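Local coordinates for tartrate dehydrogenase/decarboxylase (Pseudomonas putida, PDB 3FMX), which oxidises (+)-tartrate to oxaloglycolate with NAD+, converts meso-tartrate to D-glycerate and oxidatively decarboxylates D-malate to pyruvate, at the 1,4-dihydronicotinamide adenine dinucleotide site. Coordinates in Å, arbitrary orientation; residue numbers count along the deposited sequence, not the author numbering. Chains: chain A/B, Tartrate dehydrogenase/decarboxylase.

The 1,4-dihydronicotinamide adenine dinucleotide site. Residues chain A 16, 78-81, 86, 94, 262-263, 281, 284-290, 296-297, 342; chain B 194, 223, 226, 230. With NAI (1,4-dihydronicotinamide adenine dinucleotide), chain C.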
ATOM      1  N   ILE A  16      -3.908 -23.052 -27.892  1.00 53.99           N
ATOM      2  CA  ILE A  16      -2.962 -24.066 -28.362  1.00 55.11           C
ATOM      3  C   ILE A  16      -2.593 -25.078 -27.280  1.00 55.38           C
ATOM      4  O   ILE A  16      -1.923 -26.071 -27.552  1.00 55.39           O
ATOM      5  CB  ILE A  16      -1.693 -23.435 -29.020  1.00 54.49           C
ATOM      6  CG1 ILE A  16      -0.919 -22.576 -28.005  1.00 56.16           C
ATOM      7  CG2 ILE A  16      -2.084 -22.664 -30.307  1.00 53.80           C
ATOM      8  CD1 ILE A  16       0.353 -21.948 -28.543  1.00 56.15           C
ATOM      9  N   VAL A  78      -3.198 -20.772 -20.412  1.00 50.55           N
ATOM     10  CA  VAL A  78      -4.508 -20.180 -20.110  1.00 51.31           C
ATOM     11  C   VAL A  78      -4.616 -18.714 -20.576  1.00 51.33           C
ATOM     12  O   VAL A  78      -3.680 -17.928 -20.410  1.00 51.87           O
ATOM     13  CB  VAL A  78      -4.920 -20.424 -18.612  1.00 50.63           C
ATOM     14  CG1 VAL A  78      -4.130 -19.547 -17.652  1.00 49.43           C
ATOM     15  CG2 VAL A  78      -6.404 -20.258 -18.420  1.00 50.08           C
ATOM     16  N   GLY A  79      -5.743 -18.372 -21.200  1.00 51.93           N
ATOM     17  CA  GLY A  79      -5.990 -17.000 -21.670  1.00 52.81           C
ATOM     18  C   GLY A  79      -6.721 -16.865 -23.001  1.00 52.06           C
ATOM     19  O   GLY A  79      -6.366 -17.508 -23.985  1.00 51.29           O
ATOM     20  N   TRP A  80      -7.745 -16.020 -23.028  1.00 51.89           N
ATOM     21  CA  TRP A  80      -8.480 -15.751 -24.248  1.00 51.97           C
ATOM     22  C   TRP A  80      -9.180 -14.399 -24.147  1.00 51.87           C
ATOM     23  O   TRP A  80     -10.370 -14.342 -23.837  1.00 52.72           O
ATOM     24  CB  TRP A  80      -9.500 -16.861 -24.512  1.00 54.17           C
ATOM     25  CG  TRP A  80      -9.910 -16.924 -25.932  1.00 55.87           C
ATOM     26  CD1 TRP A  80     -11.025 -16.375 -26.487  1.00 57.10           C
ATOM     27  CD2 TRP A  80      -9.193 -17.544 -26.995  1.00 55.51           C
ATOM     28  NE1 TRP A  80     -11.051 -16.618 -27.836  1.00 57.24           N
ATOM     29  CE2 TRP A  80      -9.937 -17.339 -28.175  1.00 56.52           C
ATOM     30  CE3 TRP A  80      -7.990 -18.262 -27.066  1.00 55.09           C
ATOM     31  CZ2 TRP A  80      -9.522 -17.826 -29.418  1.00 56.53           C
ATOM     32  CZ3 TRP A  80      -7.576 -18.752 -28.301  1.00 55.98           C
ATOM     33  CH2 TRP A  80      -8.341 -18.527 -29.463  1.00 56.45           C
ATOM     34  N   PRO A  81      -8.454 -13.305 -24.447  1.00 50.86           N
ATOM     35  CA  PRO A  81      -8.870 -11.922 -24.153  1.00 50.39           C
ATOM     36  C   PRO A  81     -10.121 -11.552 -24.921  1.00 50.43           C
ATOM     37  O   PRO A  81     -10.884 -10.675 -24.514  1.00 49.65           O
ATOM     38  CB  PRO A  81      -7.703 -11.088 -24.671  1.00 50.19           C
ATOM     39  CG  PRO A  81      -7.056 -11.955 -25.703  1.00 51.10           C
ATOM     40  CD  PRO A  81      -7.176 -13.347 -25.177  1.00 50.43           C
ATOM     41  N   ASP A  86      -7.705 -10.940 -19.132  1.00 38.23           N
ATOM     42  CA  ASP A  86      -6.506 -11.724 -18.874  1.00 37.16           C
ATOM     43  C   ASP A  86      -6.188 -11.987 -17.403  1.00 36.44           C
ATOM     44  O   ASP A  86      -5.845 -13.099 -17.050  1.00 36.83           O
ATOM     45  CB  ASP A  86      -5.308 -11.155 -19.636  1.00 37.27           C
ATOM     46  CG  ASP A  86      -5.135 -11.798 -21.016  1.00 38.59           C
ATOM     47  OD1 ASP A  86      -5.974 -12.661 -21.383  1.00 39.75           O
ATOM     48  OD2 ASP A  86      -4.157 -11.447 -21.724  1.00 38.60           O
ATOM     49  N   LEU A  94      -4.321 -20.862 -13.288  1.00 38.39           N
ATOM     50  CA  LEU A  94      -2.913 -21.176 -13.157  1.00 38.02           C
ATOM     51  C   LEU A  94      -2.306 -20.496 -11.954  1.00 37.66           C
ATOM     52  O   LEU A  94      -1.555 -21.125 -11.201  1.00 37.22           O
ATOM     53  CB  LEU A  94      -2.125 -20.798 -14.411  1.00 38.62           C
ATOM     54  CG  LEU A  94      -0.587 -20.956 -14.389  1.00 37.17           C
ATOM     55  CD1 LEU A  94      -0.135 -22.340 -13.970  1.00 34.05           C
ATOM     56  CD2 LEU A  94      -0.003 -20.612 -15.752  1.00 36.82           C
ATOM     57  N   ILE A 262      10.183 -18.964 -28.630  1.00 64.18           N
ATOM     58  CA  ILE A 262       9.369 -19.300 -27.470  1.00 63.21           C
ATOM     59  C   ILE A 262       8.641 -20.632 -27.655  1.00 64.03           C
ATOM     60  O   ILE A 262       7.928 -21.095 -26.748  1.00 63.94           O
ATOM     61  CB  ILE A 262       8.349 -18.193 -27.101  1.00 61.79           C
ATOM     62  CG1 ILE A 262       7.218 -18.110 -28.116  1.00 60.62           C
ATOM     63  CG2 ILE A 262       9.020 -16.842 -26.925  1.00 61.20           C
ATOM     64  CD1 ILE A 262       5.952 -17.607 -27.477  1.00 60.14           C
ATOM     65  N   GLY A 263       8.823 -21.236 -28.830  1.00 64.23           N
ATOM     66  CA  GLY A 263       8.224 -22.532 -29.145  1.00 64.05           C
ATOM     67  C   GLY A 263       9.003 -23.694 -28.559  1.00 64.02           C
ATOM     68  O   GLY A 263       8.480 -24.804 -28.442  1.00 63.85           O
ATOM     69  N   GLU A 281       4.631 -27.049 -17.563  1.00 46.69           N
ATOM     70  CA  GLU A 281       4.032 -26.256 -18.634  1.00 48.33           C
ATOM     71  C   GLU A 281       5.121 -25.689 -19.530  1.00 48.61           C
ATOM     72  O   GLU A 281       6.272 -25.534 -19.097  1.00 48.97           O
ATOM     73  CB  GLU A 281       3.165 -25.101 -18.070  1.00 48.71           C
ATOM     74  CG  GLU A 281       3.934 -24.005 -17.318  1.00 48.60           C
ATOM     75  CD  GLU A 281       3.103 -22.769 -16.988  1.00 48.63           C
ATOM     76  OE1 GLU A 281       2.086 -22.511 -17.659  1.00 50.78           O
ATOM     77  OE2 GLU A 281       3.484 -22.038 -16.052  1.00 46.20           O
ATOM     78  N   HIS A 284       5.225 -20.568 -23.194  1.00 46.96           N
ATOM     79  CA  HIS A 284       4.280 -19.785 -23.992  1.00 48.85           C
ATOM     80  C   HIS A 284       2.852 -19.811 -23.469  1.00 48.52           C
ATOM     81  O   HIS A 284       2.526 -20.555 -22.548  1.00 47.42           O
ATOM     82  CB  HIS A 284       4.297 -20.240 -25.448  1.00 50.14           C
ATOM     83  CG  HIS A 284       3.958 -21.686 -25.631  1.00 51.54           C
ATOM     84  ND1 HIS A 284       2.662 -22.145 -25.680  1.00 52.31           N
ATOM     85  CD2 HIS A 284       4.749 -22.775 -25.768  1.00 51.12           C
ATOM     86  CE1 HIS A 284       2.669 -23.453 -25.851  1.00 51.37           C
ATOM     87  NE2 HIS A 284       3.923 -23.860 -25.917  1.00 50.61           N
ATOM     88  N   GLY A 285       2.015 -18.982 -24.082  1.00 49.44           N
ATOM     89  CA  GLY A 285       0.618 -18.828 -23.683  1.00 50.81           C
ATOM     90  C   GLY A 285      -0.315 -19.450 -24.697  1.00 51.95           C
ATOM     91  O   GLY A 285       0.129 -20.207 -25.552  1.00 51.75           O
ATOM     92  N   SER A 286      -1.605 -19.127 -24.606  1.00 52.56           N
ATOM     93  CA  SER A 286      -2.639 -19.745 -25.450  1.00 52.76           C
ATOM     94  C   SER A 286      -2.566 -19.331 -26.927  1.00 53.47           C
ATOM     95  O   SER A 286      -3.186 -19.966 -27.785  1.00 54.23           O
ATOM     96  CB  SER A 286      -4.033 -19.444 -24.896  1.00 52.89           C
ATOM     97  OG  SER A 286      -4.365 -18.075 -25.071  1.00 53.24           O
ATOM     98  N   ALA A 287      -1.817 -18.263 -27.207  1.00 53.50           N
ATOM     99  CA  ALA A 287      -1.568 -17.772 -28.570  1.00 53.37           C
ATOM    100  C   ALA A 287      -2.806 -17.827 -29.463  1.00 53.59           C
ATOM    101  O   ALA A 287      -2.850 -18.600 -30.421  1.00 53.32           O
ATOM    102  CB  ALA A 287      -0.410 -18.528 -29.197  1.00 54.46           C
ATOM    103  N   PRO A 288      -3.824 -17.006 -29.138  1.00 54.64           N
ATOM    104  CA  PRO A 288      -5.058 -16.983 -29.927  1.00 55.54           C
ATOM    105  C   PRO A 288      -4.800 -16.753 -31.410  1.00 55.35           C
ATOM    106  O   PRO A 288      -5.534 -17.279 -32.245  1.00 56.09           O
ATOM    107  CB  PRO A 288      -5.835 -15.807 -29.326  1.00 55.76           C
ATOM    108  CG  PRO A 288      -5.344 -15.732 -27.918  1.00 55.00           C
ATOM    109  CD  PRO A 288      -3.885 -16.060 -28.007  1.00 54.48           C
ATOM    110  N   ASP A 289      -3.746 -15.998 -31.715  1.00 55.17           N
ATOM    111  CA  ASP A 289      -3.355 -15.660 -33.084  1.00 53.97           C
ATOM    112  C   ASP A 289      -3.057 -16.853 -33.998  1.00 53.65           C
ATOM    113  O   ASP A 289      -3.029 -16.682 -35.209  1.00 54.23           O
ATOM    114  CB  ASP A 289      -2.150 -14.705 -33.072  1.00 52.26           C
ATOM    115  CG  ASP A 289      -0.934 -15.274 -32.322  1.00 50.44           C
ATOM    116  OD1 ASP A 289       0.156 -14.669 -32.404  1.00 51.14           O
ATOM    117  OD2 ASP A 289      -1.054 -16.316 -31.643  1.00 49.95           O
ATOM    118  N   ILE A 290      -2.860 -18.041 -33.421  1.00 52.94           N
ATOM    119  CA  ILE A 290      -2.311 -19.215 -34.123  1.00 53.60           C
ATOM    120  C   ILE A 290      -3.165 -20.460 -33.915  1.00 54.13           C
ATOM    121  O   ILE A 290      -2.951 -21.498 -34.538  1.00 54.33           O
ATOM    122  CB  ILE A 290      -0.849 -19.496 -33.638  1.00 54.31           C
ATOM    123  CG1 ILE A 290       0.150 -18.534 -34.287  1.00 56.16           C
ATOM    124  CG2 ILE A 290      -0.426 -20.948 -33.847  1.00 54.68           C
ATOM    125  CD1 ILE A 290      -0.051 -18.299 -35.774  1.00 55.70           C
ATOM    126  N   ALA A 296       1.652 -24.842 -34.202  1.00 60.96           N
ATOM    127  CA  ALA A 296       2.288 -24.482 -32.963  1.00 61.25           C
ATOM    128  C   ALA A 296       3.302 -25.537 -32.499  1.00 60.95           C
ATOM    129  O   ALA A 296       3.019 -26.740 -32.416  1.00 60.29           O
ATOM    130  CB  ALA A 296       1.238 -24.187 -31.894  1.00 60.91           C
ATOM    131  N   ASN A 297       4.496 -25.032 -32.228  1.00 59.60           N
ATOM    132  CA  ASN A 297       5.637 -25.779 -31.772  1.00 58.27           C
ATOM    133  C   ASN A 297       5.332 -26.464 -30.445  1.00 58.96           C
ATOM    134  O   ASN A 297       5.141 -25.783 -29.444  1.00 59.11           O
ATOM    135  CB  ASN A 297       6.773 -24.772 -31.617  1.00 56.90           C
ATOM    136  CG  ASN A 297       8.101 -25.409 -31.349  1.00 55.67           C
ATOM    137  OD1 ASN A 297       8.186 -26.540 -30.862  1.00 54.54           O
ATOM    138  ND2 ASN A 297       9.167 -24.663 -31.636  1.00 54.26           N
ATOM    139  N   ASP A 342       8.009 -21.597 -37.113  1.00 73.47           N
ATOM    140  CA  ASP A 342       8.709 -20.630 -36.271  1.00 73.34           C
ATOM    141  C   ASP A 342      10.145 -21.084 -35.984  1.00 73.30           C
ATOM    142  O   ASP A 342      10.753 -20.671 -34.991  1.00 73.15           O
ATOM    143  CB  ASP A 342       7.962 -20.484 -34.954  1.00 73.14           C
ATOM    144  CG  ASP A 342       7.945 -21.772 -34.169  1.00 74.19           C
ATOM    145  OD1 ASP A 342       8.593 -21.832 -33.103  1.00 74.30           O
ATOM    146  OD2 ASP A 342       7.310 -22.740 -34.633  1.00 75.13           O
TER
ATOM    147  N   ASN B 194      -1.971  -9.540 -17.146  1.00 41.48           N
ATOM    148  CA  ASN B 194      -2.310 -10.841 -16.603  1.00 41.50           C
ATOM    149  C   ASN B 194      -1.633 -11.056 -15.248  1.00 42.53           C
ATOM    150  O   ASN B 194      -2.247 -11.603 -14.324  1.00 43.04           O
ATOM    151  CB  ASN B 194      -2.029 -11.979 -17.598  1.00 38.11           C
ATOM    152  CG  ASN B 194      -0.624 -11.939 -18.173  1.00 36.95           C
ATOM    153  OD1 ASN B 194       0.260 -11.237 -17.673  1.00 36.48           O
ATOM    154  ND2 ASN B 194      -0.411 -12.709 -19.232  1.00 36.03           N
ATOM    155  N   HIS B 223       2.075  -7.936 -24.033  1.00 41.86           N
ATOM    156  CA  HIS B 223       2.647  -8.241 -22.732  1.00 39.13           C
ATOM    157  C   HIS B 223       4.177  -8.111 -22.755  1.00 37.26           C
ATOM    158  O   HIS B 223       4.852  -8.702 -23.594  1.00 37.17           O
ATOM    159  CB  HIS B 223       2.208  -9.632 -22.255  1.00 38.76           C
ATOM    160  CG  HIS B 223       0.776  -9.710 -21.806  1.00 37.30           C
ATOM    161  ND1 HIS B 223      -0.008  -8.596 -21.598  1.00 38.11           N
ATOM    162  CD2 HIS B 223       0.002 -10.776 -21.496  1.00 35.74           C
ATOM    163  CE1 HIS B 223      -1.212  -8.976 -21.205  1.00 37.24           C
ATOM    164  NE2 HIS B 223      -1.230 -10.293 -21.134  1.00 36.09           N
ATOM    165  N   ILE B 226       6.682 -10.923 -24.125  1.00 43.72           N
ATOM    166  CA  ILE B 226       6.700 -11.120 -25.576  1.00 46.23           C
ATOM    167  C   ILE B 226       7.256  -9.892 -26.294  1.00 47.20           C
ATOM    168  O   ILE B 226       8.126 -10.013 -27.149  1.00 49.38           O
ATOM    169  CB  ILE B 226       5.327 -11.561 -26.155  1.00 47.03           C
ATOM    170  CG1 ILE B 226       5.518 -12.178 -27.527  1.00 46.95           C
ATOM    171  CG2 ILE B 226       4.341 -10.403 -26.289  1.00 46.99           C
ATOM    172  CD1 ILE B 226       6.446 -13.330 -27.543  1.00 47.25           C
ATOM    173  N   ARG B 230       9.861  -9.874 -29.278  1.00 49.31           N
ATOM    174  CA  ARG B 230       9.453  -9.180 -30.497  1.00 51.63           C
ATOM    175  C   ARG B 230      10.352  -7.964 -30.726  1.00 52.77           C
ATOM    176  O   ARG B 230      10.589  -7.560 -31.861  1.00 53.33           O
ATOM    177  CB  ARG B 230       7.980  -8.756 -30.381  1.00 52.26           C
ATOM    178  CG  ARG B 230       7.149  -8.791 -31.675  1.00 51.61           C
ATOM    179  CD  ARG B 230       5.645  -9.006 -31.360  1.00 50.91           C
ATOM    180  NE  ARG B 230       5.238 -10.422 -31.257  1.00 49.27           N
ATOM    181  CZ  ARG B 230       4.225 -10.882 -30.518  1.00 47.43           C
ATOM    182  NH1 ARG B 230       3.509 -10.063 -29.762  1.00 45.25           N
ATOM    183  NH2 ARG B 230       3.941 -12.176 -30.515  1.00 46.70           N
TER
HETATM  184  PA  NAI C 401       1.649 -16.247 -26.171  1.00 13.50           P
HETATM  185  O1A NAI C 401       2.620 -17.309 -25.615  1.00 12.71           O
HETATM  186  O2A NAI C 401       0.205 -16.714 -26.092  1.00 12.85           O
HETATM  187  O5B NAI C 401       2.118 -15.904 -27.685  1.00 14.03           O
HETATM  188  C5B NAI C 401       3.309 -15.148 -27.878  1.00 13.55           C
HETATM  189  C4B NAI C 401       3.704 -15.248 -29.367  1.00 13.67           C
HETATM  190  O4B NAI C 401       4.343 -16.488 -29.653  1.00 14.41           O
HETATM  191  C3B NAI C 401       2.475 -15.179 -30.267  1.00 13.79           C
HETATM  192  O3B NAI C 401       2.849 -14.443 -31.403  1.00 14.13           O
HETATM  193  C2B NAI C 401       2.210 -16.635 -30.606  1.00 13.80           C
HETATM  194  O2B NAI C 401       1.671 -16.654 -31.900  1.00 14.77           O
HETATM  195  C1B NAI C 401       3.593 -17.252 -30.556  1.00 13.26           C
HETATM  196  N9A NAI C 401       3.707 -18.609 -30.021  1.00 13.13           N
HETATM  197  C8A NAI C 401       3.428 -19.047 -28.739  1.00 13.03           C
HETATM  198  N7A NAI C 401       3.721 -20.400 -28.638  1.00 12.64           N
HETATM  199  C5A NAI C 401       4.201 -20.807 -29.848  1.00 13.06           C
HETATM  200  C6A NAI C 401       4.645 -22.054 -30.324  1.00 12.76           C
HETATM  201  N6A NAI C 401       4.876 -23.077 -29.465  1.00 12.70           N
HETATM  202  N1A NAI C 401       5.086 -22.154 -31.651  1.00 13.22           N
HETATM  203  C2A NAI C 401       5.088 -21.050 -32.493  1.00 13.21           C
HETATM  204  N3A NAI C 401       4.648 -19.825 -31.999  1.00 12.75           N
HETATM  205  C4A NAI C 401       4.211 -19.698 -30.708  1.00 12.50           C
HETATM  206  O3  NAI C 401       1.830 -14.811 -25.392  1.00 14.46           O
HETATM  207  PN  NAI C 401       0.667 -13.722 -25.663  1.00 15.05           P
HETATM  208  O1N NAI C 401       0.386 -13.897 -27.138  1.00 15.77           O
HETATM  209  O2N NAI C 401       1.107 -12.343 -25.151  1.00 15.78           O
HETATM  210  O5D NAI C 401      -0.548 -14.302 -24.698  1.00 14.74           O
HETATM  211  C5D NAI C 401      -1.744 -14.893 -25.211  1.00 15.12           C
HETATM  212  C4D NAI C 401      -2.688 -15.344 -24.080  1.00 15.35           C
HETATM  213  O4D NAI C 401      -2.186 -16.383 -23.231  1.00 14.98           O
HETATM  214  C3D NAI C 401      -2.929 -14.208 -23.108  1.00 15.85           C
HETATM  215  O3D NAI C 401      -4.272 -14.395 -22.720  1.00 15.21           O
HETATM  216  C2D NAI C 401      -1.951 -14.436 -21.948  1.00 15.97           C
HETATM  217  O2D NAI C 401      -2.392 -13.921 -20.710  1.00 16.40           O
HETATM  218  C1D NAI C 401      -1.943 -15.944 -21.883  1.00 15.77           C
HETATM  219  N1N NAI C 401      -0.666 -16.468 -21.339  1.00 15.79           N
HETATM  220  C2N NAI C 401      -0.667 -17.657 -20.606  1.00 15.20           C
HETATM  221  C3N NAI C 401       0.524 -18.204 -20.087  1.00 16.04           C
HETATM  222  C7N NAI C 401       0.474 -19.401 -19.164  1.00 16.14           C
HETATM  223  O7N NAI C 401      -0.746 -20.134 -19.063  1.00 16.65           O
HETATM  224  N7N NAI C 401       1.565 -19.767 -18.475  1.00 16.78           N
HETATM  225  C4N NAI C 401       1.742 -17.542 -20.322  1.00 15.96           C
HETATM  226  C5N NAI C 401       1.736 -16.345 -21.058  1.00 16.04           C
HETATM  227  C6N NAI C 401       0.521 -15.809 -21.573  1.00 15.96           C
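This is the NADH (NAI) site of a beta-decarboxylating dehydrogenase of the isocitrate/isopropylmalate family, which binds its coenzyme without a Rossmann fold. Both chains of the homodimer line it, and 724 of the 812 Å² of NAI are hidden. A:Asp289, in the 3-10 helix 288-290, is the likely basis of preference for NAD over NADP. With CG between backbone N and carbonyl carbon (chi1 57°), its carboxylate faces the adenosine ribose: OD1 accepts hydrogen bonds from the 2'-hydroxyl NAI O2B and, at 2.9 Å, from the 3'-hydroxyl NAI O3B, while OD2 also accepts one from NAI O2B at 2.8 Å, all on syn lone pairs. An alanine here would probably loosen the ribose and weaken discrimination against NADP, because the carboxylate that grips O2B, and would probably repel a 2'-phosphate, is gone. From chain B, B:Arg230 NH2 hydrogen-bonds the same 3'-hydroxyl NAI O3B at 2.7 Å, its chain bent at chi3.

Adenine is read by backbone: A:Asn297 N donates to NAI N1A at 3.0 Å, and its carbonyl O accepts from the amino N6A in the carbonyl plane. The A:Asn297 amide, anti to its backbone N, donates from ND2 to a syn lone pair of A:Asp342 OD1, steadying the carboxylate beside C2A. The NAI adenine edge is turned toward the face of the A:His284 ring, planes 75° apart.

At the other end the carboxamide is oriented by A:Val78 N, which donates a hydrogen bond to O7N, and by A:Glu281 OE1, which accepts one from NAI N7N at 2.9 Å from above the carboxylate plane. A:Gly285 CA lies over the nicotinamide face, 3.4 Å from the NAI ring centroid. On the nicotinamide ribose, A:Asp86 OD1 accepts a hydrogen bond from NAI O3D at 2.8 Å, and B:Asn194 ND2 donates nearly in its amide plane to NAI O2D (2.8 Å).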